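Local coordinates for DPS family protein (Vibrio cholerae O1 biovar El Tor, PDB 3IQ1) that probably binds and oxidises iron, as a twelve-subunit cage of the ferritin-like Dps family, at residues 24-29 against 68-73; 122-127 against 138-143. All blocks are in the same frame, centred on the assembly; numbering follows the deposited sequence.

Both contacts join antiparallel neighbours in the subunit's four-helix bundle and both are apolar, but they belong to different pairs: contact 1 joins helices 13-43 and 49-76, contact 2 helices 103-131 and 134-158. Their centres lie about 12 Å apart, and L26 of contact 1 packs on M140 of contact 2, so the two pairs share one core. Contact 1, about 7 Å from the chain centre, is wholly buried and built from leucine and alanine. Contact 2, about 11 Å out, turns on the bent side chain of selenomethionine M140 and includes the partly exposed L125. Polar residues around both reach into neighbouring subunits.

Contact 1 of 2, residues 24-29 against 68-73; sequences NNLLAN and DELAER
L70 reaches across to L26 and L27 where the first two helices of the ferritin-like four-helix bundle, 13-43 and 49-76, run side by side. The two segments are antiparallel, with their N-to-C directions 159° apart and their axes 9.9 Å from each other at closest approach. From a CB directed at the opposite helix, the L70 side chain forks at CG, which comes within 4.2 Å of L27 CB. Its CD1 branch turns to L26 and meets the CD2 methyl of that residue at 4.1 Å. The other branch goes deeper: L70 CD2 rests against the backbone of the facing helix, 3.7 Å from L27 CA and equally near L27 N, and also touches CD2 of L26 at 3.9 Å. With CG anti to the backbone N (chi1 -174°), the L70 chain extends far enough for a methyl to settle on main-chain atoms instead of meeting only side-chain tips. The L26 and L70 side chains cross at about a right angle.

Beyond this pair, L26 continues inward to L117 and Q121 of helix 103-131 and to M140 of helix 134-158, while L27 is covered by Y88 of the short helix 85-91. Thus L26 faces the bundle interior and L27 packs beneath the short helix. On the far side of helix 49-76, D68 forms a salt bridge with R38 of a neighbouring subunit. The outer edge of the contact is finished by L27, whose CD2 methyl approaches A71 CB at 4.5 Å.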
ATOM      1  N   ASN B  24     -17.367  -6.549  34.176  1.00  3.70           N
ATOM      2  CA  ASN B  24     -18.611  -5.992  33.719  1.00  3.89           C
ATOM      3  C   ASN B  24     -18.826  -4.618  34.291  1.00  4.75           C
ATOM      4  O   ASN B  24     -19.314  -3.720  33.570  1.00  4.30           O
ATOM      5  CB  ASN B  24     -19.796  -6.894  34.106  1.00  3.97           C
ATOM      6  CG  ASN B  24     -20.271  -7.734  32.998  1.00  5.77           C
ATOM      7  OD1 ASN B  24     -20.608  -8.942  33.202  1.00  9.67           O
ATOM      8  ND2 ASN B  24     -20.343  -7.149  31.813  1.00  3.19           N
ATOM      9  N   ASN B  25     -18.462  -4.393  35.554  1.00  5.66           N
ATOM     10  CA  ASN B  25     -18.581  -3.006  36.103  1.00  5.86           C
ATOM     11  C   ASN B  25     -17.625  -2.067  35.390  1.00  6.05           C
ATOM     12  O   ASN B  25     -17.920  -0.925  35.100  1.00  6.03           O
ATOM     13  CB  ASN B  25     -18.376  -2.979  37.611  1.00  6.59           C
ATOM     14  CG  ASN B  25     -19.530  -3.581  38.350  1.00 10.47           C
ATOM     15  OD1 ASN B  25     -20.697  -3.579  37.871  1.00 12.37           O
ATOM     16  ND2 ASN B  25     -19.245  -4.062  39.578  1.00 12.39           N
ATOM     17  N   LEU B  26     -16.453  -2.578  35.061  1.00  5.69           N
ATOM     18  CA  LEU B  26     -15.503  -1.796  34.279  1.00  5.48           C
ATOM     19  C   LEU B  26     -16.076  -1.430  32.911  1.00  5.22           C
ATOM     20  O   LEU B  26     -15.933  -0.303  32.459  1.00  4.83           O
ATOM     21  CB  LEU B  26     -14.185  -2.525  34.136  1.00  5.09           C
ATOM     22  CG  LEU B  26     -13.033  -1.826  33.381  1.00  4.95           C
ATOM     23  CD1 LEU B  26     -12.539  -0.589  34.072  1.00  5.41           C
ATOM     24  CD2 LEU B  26     -11.908  -2.826  33.164  1.00  5.24           C
ATOM     25  N   LEU B  27     -16.654  -2.409  32.232  1.00  5.29           N
ATOM     26  CA  LEU B  27     -17.279  -2.235  30.912  1.00  5.39           C
ATOM     27  C   LEU B  27     -18.356  -1.159  30.970  1.00  5.73           C
ATOM     28  O   LEU B  27     -18.415  -0.314  30.089  1.00  5.37           O
ATOM     29  CB  LEU B  27     -17.840  -3.584  30.445  1.00  6.22           C
ATOM     30  CG  LEU B  27     -18.638  -3.565  29.152  1.00  5.11           C
ATOM     31  CD1 LEU B  27     -17.808  -3.038  27.999  1.00  8.15           C
ATOM     32  CD2 LEU B  27     -19.161  -4.947  28.856  1.00  4.31           C
ATOM     33  N   ALA B  28     -19.172  -1.168  32.016  1.00  5.93           N
ATOM     34  CA  ALA B  28     -20.171  -0.105  32.228  1.00  6.03           C
ATOM     35  C   ALA B  28     -19.569   1.285  32.271  1.00  6.16           C
ATOM     36  O   ALA B  28     -20.083   2.213  31.643  1.00  6.33           O
ATOM     37  CB  ALA B  28     -20.959  -0.374  33.495  1.00  5.29           C
ATOM     38  N   ASN B  29     -18.465   1.415  33.016  1.00  6.10           N
ATOM     39  CA  ASN B  29     -17.761   2.664  33.070  1.00  5.94           C
ATOM     40  C   ASN B  29     -17.225   3.050  31.701  1.00  5.97           C
ATOM     41  O   ASN B  29     -17.321   4.208  31.309  1.00  5.79           O
ATOM     42  CB  ASN B  29     -16.658   2.606  34.103  1.00  7.19           C
ATOM     43  CG  ASN B  29     -17.203   2.741  35.542  1.00  8.17           C
ATOM     44  OD1 ASN B  29     -16.812   1.941  36.439  1.00 20.55           O
ATOM     45  ND2 ASN B  29     -18.028   3.684  35.783  1.00  3.96           N
ATOM     46  N   ASP B  68     -14.469  -3.555  23.098  1.00  5.85           N
ATOM     47  CA  ASP B  68     -14.585  -4.810  22.316  1.00  7.87           C
ATOM     48  C   ASP B  68     -13.815  -5.944  23.040  1.00  6.40           C
ATOM     49  O   ASP B  68     -14.357  -7.031  23.290  1.00  6.12           O
ATOM     50  CB  ASP B  68     -13.973  -4.629  20.917  1.00  7.25           C
ATOM     51  CG  ASP B  68     -14.651  -3.525  20.062  1.00 12.84           C
ATOM     52  OD1 ASP B  68     -15.726  -3.047  20.464  1.00 16.09           O
ATOM     53  OD2 ASP B  68     -14.111  -3.165  18.951  1.00 15.14           O
ATOM     54  N   GLU B  69     -12.587  -5.648  23.412  1.00  5.81           N
ATOM     55  CA  GLU B  69     -11.677  -6.623  24.032  1.00  5.88           C
ATOM     56  C   GLU B  69     -12.162  -7.022  25.429  1.00  6.34           C
ATOM     57  O   GLU B  69     -12.009  -8.135  25.849  1.00  4.66           O
ATOM     58  CB  GLU B  69     -10.193  -6.186  23.996  1.00  6.59           C
ATOM     59  CG  GLU B  69      -9.118  -7.341  24.174  1.00 10.40           C
ATOM     60  CD  GLU B  69      -7.647  -6.961  23.835  1.00 15.66           C
ATOM     61  OE1 GLU B  69      -6.759  -7.831  23.940  1.00 17.23           O
ATOM     62  OE2 GLU B  69      -7.373  -5.814  23.452  1.00 20.96           O
ATOM     63  N   LEU B  70     -12.741  -6.068  26.132  1.00  6.71           N
ATOM     64  CA  LEU B  70     -13.268  -6.334  27.452  1.00  8.37           C
ATOM     65  C   LEU B  70     -14.506  -7.226  27.439  1.00  8.30           C
ATOM     66  O   LEU B  70     -14.584  -8.205  28.181  1.00  7.10           O
ATOM     67  CB  LEU B  70     -13.536  -4.987  28.112  1.00  8.93           C
ATOM     68  CG  LEU B  70     -13.959  -4.854  29.505  1.00 13.23           C
ATOM     69  CD1 LEU B  70     -13.018  -5.665  30.444  1.00 10.23           C
ATOM     70  CD2 LEU B  70     -13.914  -3.322  29.853  1.00 11.60           C
ATOM     71  N   ALA B  71     -15.473  -6.944  26.554  1.00  8.39           N
ATOM     72  CA  ALA B  71     -16.623  -7.817  26.417  1.00  8.89           C
ATOM     73  C   ALA B  71     -16.185  -9.237  26.019  1.00  7.81           C
ATOM     74  O   ALA B  71     -16.722 -10.198  26.581  1.00  9.18           O
ATOM     75  CB  ALA B  71     -17.613  -7.278  25.358  1.00  9.10           C
ATOM     76  N   GLU B  72     -15.207  -9.343  25.131  1.00  8.26           N
ATOM     77  CA  GLU B  72     -14.673 -10.662  24.693  1.00  7.82           C
ATOM     78  C   GLU B  72     -13.993 -11.390  25.872  1.00  7.35           C
ATOM     79  O   GLU B  72     -14.102 -12.614  25.983  1.00  6.95           O
ATOM     80  CB  GLU B  72     -13.678 -10.515  23.577  1.00  9.80           C
ATOM     81  CG  GLU B  72     -14.227 -10.091  22.316  1.00 17.84           C
ATOM     82  CD  GLU B  72     -13.181 -10.162  21.236  1.00 23.16           C
ATOM     83  OE1 GLU B  72     -11.939  -9.967  21.522  1.00 28.39           O
ATOM     84  OE2 GLU B  72     -13.635 -10.398  20.117  1.00 28.32           O
ATOM     85  N   ARG B  73     -13.289 -10.665  26.727  1.00  7.15           N
ATOM     86  CA  ARG B  73     -12.668 -11.298  27.917  1.00  5.27           C
ATOM     87  C   ARG B  73     -13.753 -11.868  28.847  1.00  6.72           C
ATOM     88  O   ARG B  73     -13.610 -12.933  29.376  1.00  6.31           O
ATOM     89  CB  ARG B  73     -11.756 -10.323  28.690  1.00  5.24           C
ATOM     90  CG  ARG B  73     -10.942 -10.951  29.787  1.00  5.25           C
ATOM     91  CD  ARG B  73      -9.938 -11.993  29.292  1.00  6.35           C
ATOM     92  NE  ARG B  73      -9.481 -12.857  30.359  1.00  6.68           N
ATOM     93  CZ  ARG B  73      -8.880 -14.024  30.159  1.00  6.99           C
ATOM     94  NH1 ARG B  73      -8.569 -14.391  28.916  1.00  6.33           N
ATOM     95  NH2 ARG B  73      -8.523 -14.786  31.182  1.00  5.52           N
TER

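Contact 2 of 2, residues 122-127 against 138-143; sequences RDILEL and ALMSDY
The 2.9 Å bond from E126 N to R122 O holds the helical turn on which I124 and L125 meet M140, a selenomethionine whose selenium replaces the sulfur of methionine, probably for phasing. M140 SE packs on I124 CB and CG2, both at 3.9 Å, with I124 CD1 slightly farther off at 4.1 Å. This contact joins helices 103-131 and 134-158 near the short turn that links them; they form the second antiparallel pair of the ferritin-like bundle. The M140 side chain leaves its helix toward the other one, then bends at chi2 (-56°) and chi3 (88°), which places the selenium beside I124 CB and CG2, the two side chains crossing at a slant. At the start of that bend, M140 CG sits 3.8 Å from I124 CG2 and 3.9 Å from the backbone N of L125. I124 presents CG2 to it because that methyl is anti to the backbone N, while CD1 extends past the selenium.

L125 closes the other flank: its CB meets M140 CB at 4.0 Å, so the two helices are brought together near their main chains, where the CA atoms of this pair are 5.8 Å apart. Toward the interior, I124 also packs on L19 and A22, and M140 on L23, all of helix 13-43. At the subunit surface, L125 packs on E134 of a neighbouring subunit.

No hydrogen bond or salt bridge crosses between the two segments. Their attachment therefore depends on burial of apolar surface and on dispersion, while polar side chains at the margin bond outside the pair, R122 to E148 of the same chain and S141 to that E134 of the neighbouring subunit.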
ATOM      1  N   ARG B 122      -6.513  -1.504  38.217  1.00  5.89           N
ATOM      2  CA  ARG B 122      -5.532  -1.951  39.177  1.00  4.76           C
ATOM      3  C   ARG B 122      -6.134  -2.953  40.200  1.00  5.05           C
ATOM      4  O   ARG B 122      -5.513  -3.942  40.577  1.00  6.63           O
ATOM      5  CB  ARG B 122      -4.953  -0.753  39.904  1.00  5.35           C
ATOM      6  CG  ARG B 122      -4.084   0.118  38.976  1.00  4.60           C
ATOM      7  CD  ARG B 122      -3.742   1.409  39.645  1.00  6.04           C
ATOM      8  NE  ARG B 122      -2.887   2.234  38.796  1.00  5.22           N
ATOM      9  CZ  ARG B 122      -2.994   3.550  38.653  1.00  5.13           C
ATOM     10  NH1 ARG B 122      -3.925   4.236  39.337  1.00  7.57           N
ATOM     11  NH2 ARG B 122      -2.144   4.206  37.829  1.00  5.37           N
ATOM     12  N   ASP B 123      -7.375  -2.690  40.592  1.00  5.56           N
ATOM     13  CA  ASP B 123      -8.043  -3.618  41.499  1.00  5.67           C
ATOM     14  C   ASP B 123      -8.283  -4.975  40.859  1.00  6.42           C
ATOM     15  O   ASP B 123      -8.013  -5.998  41.480  1.00  6.60           O
ATOM     16  CB  ASP B 123      -9.363  -3.057  41.963  1.00  5.83           C
ATOM     17  CG  ASP B 123      -9.220  -2.024  43.061  1.00 13.62           C
ATOM     18  OD1 ASP B 123      -8.118  -1.886  43.665  1.00 11.81           O
ATOM     19  OD2 ASP B 123     -10.260  -1.391  43.390  1.00 15.19           O
ATOM     20  N   ILE B 124      -8.737  -4.959  39.604  1.00  5.80           N
ATOM     21  CA  ILE B 124      -8.929  -6.193  38.864  1.00  5.36           C
ATOM     22  C   ILE B 124      -7.611  -6.915  38.659  1.00  5.62           C
ATOM     23  O   ILE B 124      -7.521  -8.151  38.779  1.00  6.98           O
ATOM     24  CB  ILE B 124      -9.671  -5.971  37.522  1.00  5.04           C
ATOM     25  CG1 ILE B 124     -11.087  -5.475  37.800  1.00  6.12           C
ATOM     26  CG2 ILE B 124      -9.682  -7.281  36.699  1.00  6.78           C
ATOM     27  CD1 ILE B 124     -11.785  -4.887  36.563  1.00  8.20           C
ATOM     28  N   LEU B 125      -6.562  -6.166  38.288  1.00  5.60           N
ATOM     29  CA  LEU B 125      -5.239  -6.768  38.151  1.00  5.88           C
ATOM     30  C   LEU B 125      -4.813  -7.496  39.416  1.00  6.00           C
ATOM     31  O   LEU B 125      -4.297  -8.616  39.364  1.00  6.05           O
ATOM     32  CB  LEU B 125      -4.195  -5.718  37.780  1.00  6.13           C
ATOM     33  CG  LEU B 125      -2.756  -6.174  37.650  1.00  9.26           C
ATOM     34  CD1 LEU B 125      -2.622  -7.173  36.573  1.00 12.28           C
ATOM     35  CD2 LEU B 125      -1.891  -4.940  37.337  1.00 14.21           C
ATOM     36  N   GLU B 126      -5.005  -6.844  40.549  1.00  6.05           N
ATOM     37  CA  GLU B 126      -4.608  -7.456  41.825  1.00  6.97           C
ATOM     38  C   GLU B 126      -5.401  -8.735  42.085  1.00  6.36           C
ATOM     39  O   GLU B 126      -4.837  -9.755  42.479  1.00  7.55           O
ATOM     40  CB  GLU B 126      -4.863  -6.473  42.974  1.00  7.75           C
ATOM     41  CG  GLU B 126      -4.292  -6.907  44.284  1.00 12.90           C
ATOM     42  CD  GLU B 126      -4.314  -5.815  45.378  1.00 20.46           C
ATOM     43  OE1 GLU B 126      -4.327  -4.602  45.058  1.00 21.55           O
ATOM     44  OE2 GLU B 126      -4.293  -6.215  46.560  1.00 27.14           O
ATOM     45  N   LEU B 127      -6.713  -8.692  41.871  1.00  7.15           N
ATOM     46  CA  LEU B 127      -7.576  -9.863  42.122  1.00  6.54           C
ATOM     47  C   LEU B 127      -7.160 -11.008  41.196  1.00  6.84           C
ATOM     48  O   LEU B 127      -7.060 -12.168  41.598  1.00  7.57           O
ATOM     49  CB  LEU B 127      -9.030  -9.477  41.878  1.00  6.51           C
ATOM     50  CG  LEU B 127     -10.045 -10.607  42.072  1.00  6.60           C
ATOM     51  CD1 LEU B 127      -9.975 -11.168  43.512  1.00  9.67           C
ATOM     52  CD2 LEU B 127     -11.466 -10.081  41.756  1.00  9.62           C
ATOM     53  N   ALA B 138      -3.090  -9.709  32.093  1.00  5.26           N
ATOM     54  CA  ALA B 138      -2.374  -9.186  30.950  1.00  5.93           C
ATOM     55  C   ALA B 138      -3.190  -8.090  30.307  1.00  6.18           C
ATOM     56  O   ALA B 138      -2.664  -7.128  29.848  1.00  6.26           O
ATOM     57  CB  ALA B 138      -2.073 -10.320  29.935  1.00  6.49           C
ATOM     58  N   LEU B 139      -4.503  -8.280  30.208  1.00  5.50           N
ATOM     59  CA  LEU B 139      -5.373  -7.242  29.640  1.00  5.23           C
ATOM     60  C   LEU B 139      -5.339  -5.969  30.468  1.00  4.48           C
ATOM     61  O   LEU B 139      -5.209  -4.878  29.938  1.00  6.27           O
ATOM     62  CB  LEU B 139      -6.813  -7.743  29.545  1.00  5.54           C
ATOM     63  CG  LEU B 139      -7.800  -6.887  28.753  1.00  8.33           C
ATOM     64  CD1 LEU B 139      -7.313  -6.804  27.277  1.00  8.39           C
ATOM     65  CD2 LEU B 139      -9.268  -7.377  28.760  1.00  8.58           C
HETATM   66  N   MSE B 140      -5.458  -6.111  31.777  1.00  3.73           N
HETATM   67  CA  MSE B 140      -5.425  -4.947  32.669  1.00  4.29           C
HETATM   68  C   MSE B 140      -4.087  -4.227  32.555  1.00  4.14           C
HETATM   69  O   MSE B 140      -4.046  -3.000  32.547  1.00  4.91           O
HETATM   70  CB  MSE B 140      -5.713  -5.334  34.116  1.00  4.98           C
HETATM   71  CG  MSE B 140      -7.092  -5.856  34.387  1.00  4.64           C
HETATM   72 SE   MSE B 140      -8.594  -4.808  33.922  1.00  5.57          SE
HETATM   73  CE  MSE B 140      -8.771  -5.472  32.092  1.00  4.47           C
ATOM     74  N   SER B 141      -2.995  -4.995  32.444  1.00  5.87           N
ATOM     75  CA  SER B 141      -1.673  -4.427  32.305  1.00  6.45           C
ATOM     76  C   SER B 141      -1.562  -3.522  31.084  1.00  5.94           C
ATOM     77  O   SER B 141      -1.057  -2.388  31.151  1.00  5.05           O
ATOM     78  CB  SER B 141      -0.636  -5.529  32.275  1.00  7.28           C
ATOM     79  OG  SER B 141       0.669  -5.048  31.985  1.00  9.50           O
ATOM     80  N   ASP B 142      -2.058  -4.036  29.975  1.00  6.52           N
ATOM     81  CA  ASP B 142      -2.085  -3.273  28.730  1.00  6.08           C
ATOM     82  C   ASP B 142      -2.880  -1.982  28.931  1.00  5.88           C
ATOM     83  O   ASP B 142      -2.434  -0.903  28.520  1.00  6.10           O
ATOM     84  CB  ASP B 142      -2.720  -4.061  27.599  1.00  7.33           C
ATOM     85  CG  ASP B 142      -1.832  -5.177  27.071  1.00  9.40           C
ATOM     86  OD1 ASP B 142      -0.637  -5.239  27.410  1.00 13.29           O
ATOM     87  OD2 ASP B 142      -2.318  -5.934  26.252  1.00 13.62           O
ATOM     88  N   TYR B 143      -4.073  -2.073  29.509  1.00  4.50           N
ATOM     89  CA  TYR B 143      -4.915  -0.910  29.660  1.00  4.93           C
ATOM     90  C   TYR B 143      -4.298   0.140  30.568  1.00  5.52           C
ATOM     91  O   TYR B 143      -4.313   1.345  30.280  1.00  6.48           O
ATOM     92  CB  TYR B 143      -6.301  -1.277  30.181  1.00  4.84           C
ATOM     93  CG  TYR B 143      -7.197  -2.076  29.211  1.00  4.07           C
ATOM     94  CD1 TYR B 143      -6.728  -2.543  27.976  1.00  7.44           C
ATOM     95  CD2 TYR B 143      -8.483  -2.334  29.528  1.00  6.11           C
ATOM     96  CE1 TYR B 143      -7.555  -3.239  27.077  1.00  8.10           C
ATOM     97  CE2 TYR B 143      -9.313  -3.088  28.663  1.00  8.47           C
ATOM     98  CZ  TYR B 143      -8.826  -3.524  27.446  1.00  8.54           C
ATOM     99  OH  TYR B 143      -9.650  -4.201  26.617  1.00 10.15           O
TER